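Local atomic coordinates of beta-galacturonidase (Eisenbergiella tayi, PDB entry 6NCW), a protein that hydrolyses beta-linked galacturonides as a family 2 glycoside hydrolase of the human gut microbiome. Residues 37-42 with 56-61; 151-156 with 205-210; 295-300 with 326-331; 347-352 with 391-396; 430-433 with 438-441. All coordinates share one frame; numbering follows the deposited sequence. Where two conformers were deposited one is given.

Interaction 1: 37-42 with 56-61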
# COMPACT_ATOMS: atom_id res chain seq x y z
N ALA A 37 1.71 -30.86 10.13
CA ALA A 37 2.33 -29.58 10.39
C ALA A 37 3.85 -29.69 10.28
O ALA A 37 4.42 -30.74 10.58
CB ALA A 37 1.95 -29.07 11.78
N PRO A 38 4.53 -28.63 9.84
CA PRO A 38 5.99 -28.66 9.79
C PRO A 38 6.65 -28.52 11.16
O PRO A 38 6.20 -27.75 12.02
CB PRO A 38 6.34 -27.47 8.90
CG PRO A 38 5.19 -26.51 9.10
CD PRO A 38 3.97 -27.40 9.24
N VAL A 39 7.74 -29.25 11.35
CA VAL A 39 8.61 -29.08 12.51
C VAL A 39 10.02 -28.92 11.95
O VAL A 39 10.48 -29.77 11.18
CB VAL A 39 8.55 -30.27 13.48
CG1 VAL A 39 9.59 -30.13 14.58
CG2 VAL A 39 7.14 -30.40 14.10
N PRO A 40 10.74 -27.82 12.26
CA PRO A 40 10.32 -26.67 13.07
C PRO A 40 9.17 -25.88 12.46
O PRO A 40 8.96 -25.95 11.24
CB PRO A 40 11.58 -25.79 13.13
CG PRO A 40 12.33 -26.14 11.89
CD PRO A 40 12.09 -27.62 11.69
N GLY A 41 8.43 -25.18 13.30
CA GLY A 41 7.30 -24.36 12.84
C GLY A 41 6.61 -23.71 14.02
O GLY A 41 6.78 -24.12 15.18
N CYS A 42 5.81 -22.69 13.72
CA CYS A 42 4.95 -22.06 14.71
C CYS A 42 3.52 -22.19 14.24
O CYS A 42 3.23 -21.93 13.06
CB CYS A 42 5.30 -20.58 14.90
SG CYS A 42 6.94 -20.35 15.57
N ALA A 56 -1.38 -27.43 22.40
CA ALA A 56 -1.57 -28.24 21.21
C ALA A 56 -0.63 -29.44 21.28
O ALA A 56 0.35 -29.42 22.02
CB ALA A 56 -1.33 -27.42 19.94
N SER A 57 -0.94 -30.48 20.52
CA SER A 57 -0.14 -31.70 20.54
C SER A 57 0.55 -31.93 19.20
O SER A 57 -0.09 -31.86 18.14
CB SER A 57 -1.00 -32.92 20.89
OG SER A 57 -0.57 -34.06 20.16
N TYR A 58 1.85 -32.22 19.25
CA TYR A 58 2.63 -32.68 18.11
C TYR A 58 3.06 -34.12 18.34
O TYR A 58 3.54 -34.46 19.42
CB TYR A 58 3.90 -31.84 17.91
CG TYR A 58 3.71 -30.41 17.45
CD1 TYR A 58 3.97 -30.05 16.12
CD2 TYR A 58 3.31 -29.41 18.34
CE1 TYR A 58 3.82 -28.73 15.69
CE2 TYR A 58 3.15 -28.09 17.90
CZ TYR A 58 3.41 -27.76 16.58
OH TYR A 58 3.25 -26.46 16.13
N SER A 59 2.93 -34.97 17.32
CA SER A 59 3.33 -36.36 17.49
C SER A 59 3.88 -36.93 16.19
O SER A 59 3.53 -36.50 15.09
CB SER A 59 2.16 -37.21 18.01
OG SER A 59 0.97 -36.91 17.31
N ARG A 60 4.75 -37.92 16.35
CA ARG A 60 5.29 -38.73 15.25
C ARG A 60 5.82 -40.02 15.86
O ARG A 60 5.75 -40.23 17.07
CB ARG A 60 6.40 -37.99 14.51
CG ARG A 60 7.63 -37.68 15.36
CD ARG A 60 8.84 -37.40 14.45
NE ARG A 60 9.29 -38.62 13.78
CZ ARG A 60 10.10 -38.66 12.72
NH1 ARG A 60 10.56 -37.55 12.17
NH2 ARG A 60 10.43 -39.84 12.19
N GLU A 61 6.38 -40.88 15.02
CA GLU A 61 7.00 -42.11 15.49
C GLU A 61 8.50 -42.08 15.22
O GLU A 61 9.00 -41.36 14.35
CB GLU A 61 6.37 -43.34 14.83
CG GLU A 61 4.90 -43.54 15.18
CD GLU A 61 4.32 -44.80 14.53
OE1 GLU A 61 4.83 -45.21 13.46
OE2 GLU A 61 3.37 -45.38 15.10
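The ring of Y58 leans against A37 and V39, and this one side chain carries the whole contact. The two strand segments run at 74° to each other with axes 9.4 Å apart, too far for their backbones to pair, so the gap is bridged by a long side chain. From CB the chain turns with CG opposite its own carbonyl carbon (chi1 -69°), which sends the ring toward 37-42. The first ring atom to meet a partner is Y58 CD1, 3.8 Å from V39 CG2. The next along the same side, Y58 CE1, lies 4.0 Å from V39 CG2 and 4.3 Å from A37 CB. All of these neighbours approach the ring obliquely. At the far end the Y58 OH is 4.3 Å from G41 O, too long for a bond; it is instead hydrogen-bonded to the hydroxyl of Y46, so the buried polar end is satisfied. The contact is otherwise apolar and fully buried. The strand ends at V39, and a cis peptide leads on into P40. In the N-terminal beta-sandwich, strand 35-39 pairs with strand 19-26, which in turn pairs with strand 55-63. Y58 thus packs across the intervening strand, whose F23 meets its ring with planes about 60° apart, while I138 touches it from a loop and P38 packs on Q294 of a second subunit.

Interaction 2: 151-156 with 205-210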
# COMPACT_ATOMS: atom_id res chain seq x y z
N TYR A 151 28.11 -40.87 27.93
CA TYR A 151 28.18 -39.96 26.80
C TYR A 151 28.72 -38.59 27.23
O TYR A 151 28.67 -38.22 28.40
CB TYR A 151 26.82 -39.79 26.12
CG TYR A 151 25.79 -39.03 26.93
CD1 TYR A 151 25.55 -37.67 26.69
CD2 TYR A 151 25.04 -39.67 27.91
CE1 TYR A 151 24.60 -36.97 27.43
CE2 TYR A 151 24.09 -38.98 28.65
CZ TYR A 151 23.87 -37.63 28.40
OH TYR A 151 22.93 -36.96 29.14
N LEU A 152 29.20 -37.85 26.24
CA LEU A 152 29.73 -36.51 26.44
C LEU A 152 28.58 -35.50 26.42
O LEU A 152 27.94 -35.29 25.38
CB LEU A 152 30.77 -36.20 25.36
CG LEU A 152 31.96 -37.16 25.46
CD1 LEU A 152 33.03 -36.88 24.42
CD2 LEU A 152 32.55 -37.09 26.85
N SER A 153 28.32 -34.88 27.57
CA SER A 153 27.21 -33.93 27.70
C SER A 153 27.53 -32.56 27.08
O SER A 153 26.66 -31.96 26.44
CB SER A 153 26.86 -33.80 29.18
OG SER A 153 26.09 -32.63 29.41
N TRP A 154 28.75 -32.06 27.25
CA TRP A 154 29.20 -30.83 26.59
C TRP A 154 30.72 -30.73 26.71
O TRP A 154 31.34 -31.44 27.51
CB TRP A 154 28.54 -29.57 27.18
CG TRP A 154 28.59 -29.40 28.71
CD1 TRP A 154 27.58 -29.67 29.58
CD2 TRP A 154 29.69 -28.91 29.51
NE1 TRP A 154 27.97 -29.39 30.87
CE2 TRP A 154 29.26 -28.92 30.85
CE3 TRP A 154 30.99 -28.48 29.21
CZ2 TRP A 154 30.09 -28.51 31.91
CZ3 TRP A 154 31.81 -28.07 30.27
CH2 TRP A 154 31.36 -28.09 31.60
N ILE A 155 31.30 -29.86 25.88
CA ILE A 155 32.70 -29.46 25.95
C ILE A 155 32.78 -27.93 25.82
O ILE A 155 32.11 -27.35 24.96
CB ILE A 155 33.54 -30.16 24.85
CG1 ILE A 155 34.98 -29.64 24.85
CG2 ILE A 155 32.90 -29.98 23.48
CD1 ILE A 155 35.92 -30.52 24.03
N HIS A 156 33.56 -27.29 26.69
CA HIS A 156 33.77 -25.85 26.69
C HIS A 156 35.25 -25.56 26.50
O HIS A 156 36.08 -25.99 27.31
CB HIS A 156 33.30 -25.19 27.99
CG HIS A 156 31.83 -25.25 28.19
ND1 HIS A 156 31.22 -24.88 29.38
CD2 HIS A 156 30.83 -25.62 27.36
CE1 HIS A 156 29.92 -25.02 29.27
NE2 HIS A 156 29.65 -25.47 28.05
N GLU A 205 26.08 -43.48 37.79
CA GLU A 205 25.09 -42.43 37.54
C GLU A 205 25.62 -41.04 37.89
O GLU A 205 24.86 -40.15 38.28
CB GLU A 205 23.79 -42.71 38.30
CG GLU A 205 23.47 -44.19 38.41
CD GLU A 205 22.02 -44.50 38.11
OE1 GLU A 205 21.75 -45.05 37.02
OE2 GLU A 205 21.17 -44.20 38.97
N GLU A 206 26.93 -40.85 37.76
CA GLU A 206 27.55 -39.57 38.06
C GLU A 206 27.72 -38.77 36.78
O GLU A 206 28.12 -39.32 35.74
CB GLU A 206 28.91 -39.76 38.74
CG GLU A 206 29.54 -38.49 39.28
CD GLU A 206 30.97 -38.70 39.81
OE1 GLU A 206 31.53 -37.75 40.41
OE2 GLU A 206 31.53 -39.80 39.62
N GLU A 207 27.41 -37.48 36.85
CA GLU A 207 27.83 -36.52 35.84
C GLU A 207 28.91 -35.63 36.46
O GLU A 207 28.71 -35.09 37.55
CB GLU A 207 26.65 -35.67 35.34
CG GLU A 207 27.06 -34.63 34.31
CD GLU A 207 25.89 -33.91 33.65
OE1 GLU A 207 24.82 -34.52 33.49
OE2 GLU A 207 26.05 -32.72 33.29
N LYS A 208 30.05 -35.50 35.78
CA LYS A 208 31.15 -34.71 36.30
C LYS A 208 31.96 -34.15 35.13
O LYS A 208 31.95 -34.72 34.04
CB LYS A 208 32.05 -35.55 37.21
CG LYS A 208 32.89 -34.74 38.18
CD LYS A 208 33.57 -35.63 39.23
CE LYS A 208 34.75 -36.41 38.67
NZ LYS A 208 36.03 -35.65 38.78
N SER A 209 32.64 -33.03 35.37
CA SER A 209 33.49 -32.42 34.37
C SER A 209 34.96 -32.57 34.74
O SER A 209 35.32 -32.74 35.91
CB SER A 209 33.15 -30.93 34.15
OG SER A 209 32.75 -30.29 35.34
N PHE A 210 35.80 -32.53 33.71
CA PHE A 210 37.24 -32.71 33.82
C PHE A 210 37.90 -31.65 32.94
O PHE A 210 37.45 -31.43 31.81
CB PHE A 210 37.65 -34.12 33.38
CG PHE A 210 36.86 -35.22 34.05
CD1 PHE A 210 37.33 -35.83 35.20
CD2 PHE A 210 35.63 -35.62 33.55
CE1 PHE A 210 36.59 -36.83 35.82
CE2 PHE A 210 34.89 -36.61 34.16
CZ PHE A 210 35.37 -37.22 35.30
O HOH W 1 23.53 -33.91 31.03
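A water joins S153 to E207, donating to E207 OE1 at 2.8 Å and standing 3.3 Å from S153 OG. The bridge spans one face of a three-stranded sheet of the immunoglobulin-like beta-sandwich, over strand 165-176, which separates strands 150-162 and 207-216. The CA atoms of S153 and E207 are 8.6 Å from each other, which leaves the side chains to span the distance. E207 does so by full extension, with CG opposite its backbone N (chi1 178°). Even then its other oxygen, E207 OE2, stays 3.9 Å from S153 OG, beyond direct bonding, and the water makes the link instead. E207 also touches C173 and R175 of the middle strand. The backbone at S153 departs from strand geometry (psi -40°), and both S153 and W154 bond to the single residue C173, a pattern consistent with a classic beta bulge. Beyond the bulge, the W154 indole has H156 packed on one face: H156 CE1 stands 3.6 Å above the indole plane, offset toward its rim, and W154 CE3 lies over the centre of the imidazole. That imidazole is further held by a hydrogen bond from NE2 to T362 O and by stacking on Y365. The indole's far end completes the contact, with W154 CH2 lying 4.2 Å from S209 CB.

Interaction 3: 295-300 with 326-331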
# COMPACT_ATOMS: atom_id res chain seq x y z
N HIS A 295 19.42 -14.69 4.62
CA HIS A 295 18.88 -13.52 3.93
C HIS A 295 18.93 -12.28 4.82
O HIS A 295 19.40 -11.22 4.40
CB HIS A 295 17.46 -13.79 3.45
CG HIS A 295 16.98 -12.78 2.47
ND1 HIS A 295 16.15 -11.73 2.82
CD2 HIS A 295 17.25 -12.62 1.15
CE1 HIS A 295 15.91 -10.99 1.75
NE2 HIS A 295 16.57 -11.50 0.73
N ASP A 296 18.47 -12.40 6.07
CA ASP A 296 18.63 -11.32 7.05
C ASP A 296 20.10 -10.93 7.19
O ASP A 296 20.44 -9.74 7.21
CB ASP A 296 18.07 -11.72 8.42
CG ASP A 296 16.54 -11.66 8.49
OD1 ASP A 296 15.86 -11.39 7.46
OD2 ASP A 296 16.00 -11.92 9.60
N LEU A 297 20.99 -11.91 7.34
CA LEU A 297 22.39 -11.58 7.58
C LEU A 297 22.99 -10.81 6.41
O LEU A 297 23.77 -9.87 6.61
CB LEU A 297 23.20 -12.84 7.89
CG LEU A 297 22.95 -13.31 9.33
CD1 LEU A 297 23.66 -14.63 9.67
CD2 LEU A 297 23.37 -12.21 10.28
N MET A 298 22.59 -11.16 5.18
CA MET A 298 23.10 -10.44 4.01
C MET A 298 22.58 -9.01 3.94
O MET A 298 23.31 -8.12 3.51
CB MET A 298 22.77 -11.22 2.73
CG MET A 298 23.51 -12.55 2.65
SD MET A 298 23.34 -13.41 1.07
CE MET A 298 21.53 -13.59 0.90
N LEU A 299 21.33 -8.77 4.36
CA LEU A 299 20.87 -7.39 4.44
C LEU A 299 21.64 -6.63 5.51
O LEU A 299 22.11 -5.51 5.27
CB LEU A 299 19.36 -7.35 4.73
CG LEU A 299 18.47 -7.94 3.64
CD1 LEU A 299 16.97 -7.96 4.07
CD2 LEU A 299 18.64 -7.15 2.34
N ILE A 300 21.82 -7.26 6.67
CA ILE A 300 22.53 -6.62 7.77
C ILE A 300 23.98 -6.31 7.39
O ILE A 300 24.49 -5.22 7.68
CB ILE A 300 22.41 -7.51 9.03
CG1 ILE A 300 20.94 -7.51 9.51
CG2 ILE A 300 23.37 -7.08 10.10
CD1 ILE A 300 20.63 -8.52 10.63
N GLN A 326 30.78 -15.72 9.66
CA GLN A 326 30.87 -14.47 8.92
C GLN A 326 31.49 -13.34 9.71
O GLN A 326 31.61 -12.23 9.20
CB GLN A 326 29.47 -14.09 8.39
CG GLN A 326 29.00 -15.06 7.29
CD GLN A 326 27.53 -14.88 6.84
OE1 GLN A 326 27.26 -14.28 5.81
NE2 GLN A 326 26.60 -15.43 7.60
N GLY A 327 31.94 -13.59 10.94
CA GLY A 327 32.64 -12.57 11.69
C GLY A 327 31.73 -11.51 12.26
O GLY A 327 32.16 -10.36 12.43
N ILE A 328 30.48 -11.85 12.56
CA ILE A 328 29.51 -10.90 13.09
C ILE A 328 29.51 -11.03 14.61
O ILE A 328 29.36 -12.14 15.14
CB ILE A 328 28.11 -11.16 12.50
CG1 ILE A 328 28.14 -10.90 10.98
CG2 ILE A 328 27.05 -10.30 13.18
CD1 ILE A 328 26.91 -11.39 10.23
N LEU A 329 29.71 -9.92 15.32
CA LEU A 329 29.73 -9.94 16.78
C LEU A 329 28.32 -9.99 17.35
O LEU A 329 27.40 -9.35 16.84
CB LEU A 329 30.47 -8.71 17.31
CG LEU A 329 31.93 -8.62 16.84
CD1 LEU A 329 32.47 -7.21 17.00
CD2 LEU A 329 32.78 -9.64 17.60
N VAL A 330 28.15 -10.76 18.42
CA VAL A 330 26.85 -11.02 18.99
C VAL A 330 26.84 -10.60 20.46
O VAL A 330 27.71 -11.00 21.24
CB VAL A 330 26.44 -12.50 18.84
CG1 VAL A 330 25.13 -12.77 19.57
CG2 VAL A 330 26.28 -12.84 17.37
N TRP A 331 25.87 -9.77 20.81
CA TRP A 331 25.39 -9.61 22.17
C TRP A 331 24.23 -10.59 22.33
O TRP A 331 23.23 -10.48 21.62
CB TRP A 331 24.95 -8.16 22.40
CG TRP A 331 24.08 -7.85 23.60
CD1 TRP A 331 22.93 -8.50 23.98
CD2 TRP A 331 24.24 -6.77 24.52
NE1 TRP A 331 22.40 -7.91 25.11
CE2 TRP A 331 23.19 -6.85 25.46
CE3 TRP A 331 25.18 -5.74 24.64
CZ2 TRP A 331 23.05 -5.93 26.50
CZ3 TRP A 331 25.05 -4.84 25.70
CH2 TRP A 331 23.98 -4.93 26.60
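Helix 295-300 lies alongside the turn that ends one barrel helix and opens the next strand, with the CA atoms of L297 and I328 9.0 Å apart. This is a piece of the TIM barrel, in which helix 290-302, strand 307-309, helix 317-326 and strand 329-333 follow one another. The turn is a Schellman motif: G327 takes a positive phi of 76°, and the chain is bonded twice back into the last turn of the helix. Q326 and I328, on each side of that glycine, both send their side chains to helix 295-300, where they meet L297. L297 CG stands opposite its carbonyl carbon (chi1 -77°), with the two methyls spread to Q326 and I328. The amide is firmly oriented, since Q326 OE1 accepts from K301 NZ and Q294 NE2, while NE2 donates to L322 O; L297 CD1, a methyl, simply packs against it, 3.7 Å from Q326 NE2. Also around L297 are F319, L322 and I308, making it part of the buried layer between helices and barrel. On helix 295-300, M298 packs on P38 of a second subunit. The closest apolar approach is L297 CD2 to I328 CD1, 3.6 Å.

Interaction 4: 347-352 with 391-396; sequences PHFKQQ and SEQYEL
K350 and E392 form a salt bridge between two helices, their side chains crossing at about a right angle. K350 NZ donates to E392 OE2 at 3.0 Å and, more weakly, to OE1 at 3.2 Å, so it straddles the carboxylate. It meets OE2 from above the carboxylate plane, 39° out of it. The same ammonium also forms a salt bridge with E388, one helical turn before E392, so it is shared by two acids of helix 384-400 and would probably be held firmly as a cation. To get there the lysine bends at every torsion beyond chi1, whereas E392 stays extended. Deeper in, the Q393 amide meets the ring of F349, with planes 48° apart and Q393 NE2 4.0 Å from F349 CE2. Its OE1 accepts a weak hydrogen bond from N334 ND2. The charged pair thus lies on the outer side and the ring and amide inside. Helices 349-364 and 384-400, with strand 370-374 between them in sequence, are neighbouring outer helices of a TIM barrel; the galacturonate-binding N377 lies about 10 Å from Q393, side chain to side chain.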
# COMPACT_ATOMS: atom_id res chain seq x y z
N PRO A 347 6.56 -15.88 41.62
CA PRO A 347 7.33 -16.91 42.34
C PRO A 347 8.19 -17.80 41.45
O PRO A 347 9.05 -18.51 41.98
CB PRO A 347 6.25 -17.73 43.07
CG PRO A 347 4.99 -17.45 42.35
CD PRO A 347 5.10 -16.03 41.81
N HIS A 348 7.97 -17.79 40.13
CA HIS A 348 8.80 -18.58 39.22
C HIS A 348 9.89 -17.77 38.55
O HIS A 348 10.69 -18.34 37.81
CB HIS A 348 7.95 -19.24 38.13
CG HIS A 348 6.80 -20.03 38.65
ND1 HIS A 348 6.96 -21.17 39.41
CD2 HIS A 348 5.46 -19.84 38.55
CE1 HIS A 348 5.78 -21.65 39.74
NE2 HIS A 348 4.85 -20.86 39.23
N PHE A 349 9.93 -16.44 38.78
CA PHE A 349 10.78 -15.57 37.97
C PHE A 349 12.26 -15.91 38.12
O PHE A 349 12.97 -16.07 37.13
CB PHE A 349 10.53 -14.10 38.33
CG PHE A 349 11.49 -13.15 37.65
CD1 PHE A 349 11.36 -12.84 36.30
CD2 PHE A 349 12.54 -12.57 38.36
CE1 PHE A 349 12.24 -11.97 35.67
CE2 PHE A 349 13.43 -11.70 37.74
CZ PHE A 349 13.27 -11.40 36.39
N LYS A 350 12.75 -16.02 39.36
CA LYS A 350 14.17 -16.29 39.58
C LYS A 350 14.57 -17.65 39.03
O LYS A 350 15.62 -17.79 38.38
CB LYS A 350 14.51 -16.18 41.07
CG LYS A 350 14.62 -14.73 41.58
CD LYS A 350 14.18 -14.60 43.03
CE LYS A 350 15.25 -14.00 43.94
NZ LYS A 350 15.59 -12.59 43.61
N GLN A 351 13.75 -18.68 39.28
CA GLN A 351 14.04 -20.01 38.77
C GLN A 351 14.08 -20.03 37.24
O GLN A 351 14.97 -20.64 36.64
CB GLN A 351 13.00 -21.00 39.31
CG GLN A 351 13.31 -22.48 39.07
CD GLN A 351 14.54 -22.95 39.82
OE1 GLN A 351 15.55 -23.33 39.22
NE2 GLN A 351 14.47 -22.92 41.15
N GLN A 352 13.14 -19.33 36.59
CA GLN A 352 13.10 -19.35 35.13
C GLN A 352 14.23 -18.53 34.51
O GLN A 352 14.75 -18.90 33.45
CB GLN A 352 11.72 -18.89 34.66
CG GLN A 352 10.64 -19.96 34.90
CD GLN A 352 9.22 -19.46 34.68
OE1 GLN A 352 8.99 -18.26 34.54
NE2 GLN A 352 8.25 -20.39 34.65
N SER A 391 21.90 -8.69 40.72
CA SER A 391 23.12 -9.19 41.34
C SER A 391 23.19 -10.71 41.23
O SER A 391 24.22 -11.26 40.85
CB SER A 391 23.19 -8.74 42.81
OG SER A 391 24.48 -9.01 43.36
N GLU A 392 22.09 -11.39 41.54
CA GLU A 392 22.07 -12.85 41.49
C GLU A 392 22.42 -13.36 40.09
O GLU A 392 23.15 -14.35 39.95
CB GLU A 392 20.70 -13.38 41.89
CG GLU A 392 20.29 -13.11 43.31
CD GLU A 392 18.86 -13.57 43.57
OE1 GLU A 392 18.44 -13.64 44.75
OE2 GLU A 392 18.15 -13.84 42.57
N GLN A 393 21.87 -12.72 39.06
CA GLN A 393 22.04 -13.23 37.70
C GLN A 393 23.41 -12.89 37.15
O GLN A 393 24.01 -13.70 36.44
CB GLN A 393 20.91 -12.70 36.81
CG GLN A 393 19.55 -13.16 37.30
CD GLN A 393 18.40 -12.74 36.42
OE1 GLN A 393 18.55 -12.55 35.20
NE2 GLN A 393 17.22 -12.61 37.03
N TYR A 394 23.93 -11.71 37.47
CA TYR A 394 25.29 -11.37 37.08
C TYR A 394 26.29 -12.34 37.69
O TYR A 394 27.25 -12.74 37.02
CB TYR A 394 25.61 -9.94 37.53
CG TYR A 394 25.17 -8.84 36.59
CD1 TYR A 394 24.57 -7.69 37.08
CD2 TYR A 394 25.42 -8.91 35.22
CE1 TYR A 394 24.20 -6.66 36.26
CE2 TYR A 394 25.04 -7.86 34.37
CZ TYR A 394 24.43 -6.74 34.91
OH TYR A 394 24.05 -5.68 34.11
N GLU A 395 26.10 -12.71 38.97
CA GLU A 395 27.02 -13.66 39.60
C GLU A 395 26.82 -15.07 39.07
O GLU A 395 27.79 -15.84 38.99
CB GLU A 395 26.87 -13.64 41.12
CG GLU A 395 27.82 -14.60 41.88
CD GLU A 395 29.31 -14.44 41.52
OE1 GLU A 395 29.88 -15.39 40.92
OE2 GLU A 395 29.90 -13.38 41.82
N LEU A 396 25.60 -15.44 38.68
CA LEU A 396 25.39 -16.71 38.00
C LEU A 396 26.18 -16.76 36.69
O LEU A 396 26.84 -17.77 36.39
CB LEU A 396 23.90 -16.94 37.76
CG LEU A 396 23.48 -18.24 37.06
CD1 LEU A 396 23.92 -19.51 37.84
CD2 LEU A 396 21.97 -18.24 36.87

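Interaction 5: 430-433 with 438-441; sequences YPKW and PVED
The pyrrolidine ring of P431 lies against V439 with its CB and CG, the side chains crossing at about a right angle, while the aromatic rings of the same loop turn to other partners: Y430 is edge-to-face with Y434, and W433 is edge-to-face with W482 and with F522 of a third subunit. P431 CG is 3.6 Å from V439 CG1 and 3.9 Å from V439 CG2, so it touches both methyls of the valine. CG1 stands opposite the valine's backbone N (chi1 -176°), which leaves CG2 toward the lysine: K432 CG is 3.8 Å from V439 CG2. Further along, the bent lysine chain passes P438, with K432 CE 4.0 Å from P438 CA. Its end is gripped by the carboxylate of E493, whose OE1 forms a salt bridge with K432 NZ while OE2 accepts from V439 N, so a single acid ties loop and helix start together. Residues 430-433 form a type II beta turn: W433 N bonds to Y430 O at 3.1 Å, and K432 takes a phi of 77° at its third position. The turn sits beside the substrate pocket, the side chain of P431 lying about 7 Å from that of galacturonate-binding Y434, and Y430 OH is hydrogen-bonded to OE2 of E465, which also binds galacturonate. Within the TIM barrel, the loop leaves strand 425-428 and reaches helix 439-453, with P438 at the N-cap position; both rest on helix 484-500.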
# COMPACT_ATOMS: atom_id res chain seq x y z
N TYR A 430 15.46 6.85 23.18
CA TYR A 430 14.72 7.20 21.96
C TYR A 430 14.47 8.71 21.80
O TYR A 430 13.34 9.14 21.54
CB TYR A 430 13.40 6.45 21.95
CG TYR A 430 13.56 4.95 21.79
CD1 TYR A 430 13.73 4.13 22.89
CD2 TYR A 430 13.54 4.36 20.53
CE1 TYR A 430 13.84 2.75 22.74
CE2 TYR A 430 13.65 3.00 20.37
CZ TYR A 430 13.81 2.20 21.47
OH TYR A 430 13.92 0.83 21.31
N PRO A 431 15.50 9.55 21.90
CA PRO A 431 15.30 10.97 21.58
C PRO A 431 14.97 11.12 20.11
O PRO A 431 15.51 10.40 19.26
CB PRO A 431 16.65 11.62 21.92
CG PRO A 431 17.65 10.45 21.70
CD PRO A 431 16.91 9.27 22.26
N LYS A 432 14.06 12.05 19.82
CA LYS A 432 13.48 12.36 18.52
C LYS A 432 12.43 11.33 18.12
O LYS A 432 11.83 11.45 17.02
CB LYS A 432 14.53 12.52 17.41
CG LYS A 432 15.33 13.82 17.58
CD LYS A 432 14.36 14.96 17.93
CE LYS A 432 15.01 16.34 17.86
NZ LYS A 432 15.39 16.69 16.45
N TRP A 433 12.12 10.35 18.97
CA TRP A 433 10.92 9.54 18.76
C TRP A 433 9.98 9.68 19.95
O TRP A 433 8.93 10.30 19.81
CB TRP A 433 11.27 8.08 18.45
CG TRP A 433 10.03 7.31 18.10
CD1 TRP A 433 9.42 6.36 18.86
CD2 TRP A 433 9.21 7.47 16.93
NE1 TRP A 433 8.28 5.89 18.23
CE2 TRP A 433 8.13 6.56 17.04
CE3 TRP A 433 9.30 8.28 15.79
CZ2 TRP A 433 7.14 6.45 16.07
CZ3 TRP A 433 8.29 8.17 14.81
CH2 TRP A 433 7.25 7.26 14.96
N PRO A 438 16.96 17.33 21.22
CA PRO A 438 18.08 16.97 20.35
C PRO A 438 18.85 15.77 20.90
O PRO A 438 19.12 15.68 22.10
CB PRO A 438 18.94 18.24 20.35
CG PRO A 438 17.93 19.35 20.58
CD PRO A 438 16.94 18.77 21.56
N VAL A 439 19.20 14.84 20.01
CA VAL A 439 19.83 13.60 20.46
C VAL A 439 21.13 13.88 21.20
O VAL A 439 21.44 13.25 22.23
CB VAL A 439 20.06 12.65 19.27
CG1 VAL A 439 20.63 11.33 19.80
CG2 VAL A 439 18.77 12.40 18.52
N GLU A 440 21.92 14.83 20.70
CA GLU A 440 23.20 15.15 21.34
C GLU A 440 23.01 15.59 22.79
O GLU A 440 23.81 15.22 23.66
CB GLU A 440 23.90 16.24 20.54
CG GLU A 440 25.38 16.28 20.79
CD GLU A 440 26.12 16.84 19.60
OE1 GLU A 440 25.77 17.97 19.18
OE2 GLU A 440 27.03 16.13 19.09
N ASP A 441 21.97 16.38 23.06
CA ASP A 441 21.76 16.89 24.42
C ASP A 441 21.31 15.79 25.36
O ASP A 441 21.78 15.69 26.49
CB ASP A 441 20.71 18.02 24.41
CG ASP A 441 21.11 19.19 23.52
OD1 ASP A 441 22.27 19.20 23.05
OD2 ASP A 441 20.27 20.09 23.30

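In the fold
The five contacts follow one another along the chain. Interactions 1 and 3 are buried and mainly apolar, the latter with one glutamine amide; interaction 1 lies within the N-terminal sandwich, interaction 3 between a barrel helix and the turn leading into strand 329-333, and both touch the second subunit. Interaction 2 is a surface contact, and its chemistry is correspondingly wet, a water bridge beside one light side-chain contact. Interactions 4 and 5 are intermediate, each with a lysine salt bridge: in 4 it crosses the contact, while in 5 the acid comes from helix 484-500. Interactions 3, 4 and 5 share the TIM barrel; 3 and 4 lie on opposite sides of the chain's centre. Interaction 5 lies closest to galacturonate-binding residues.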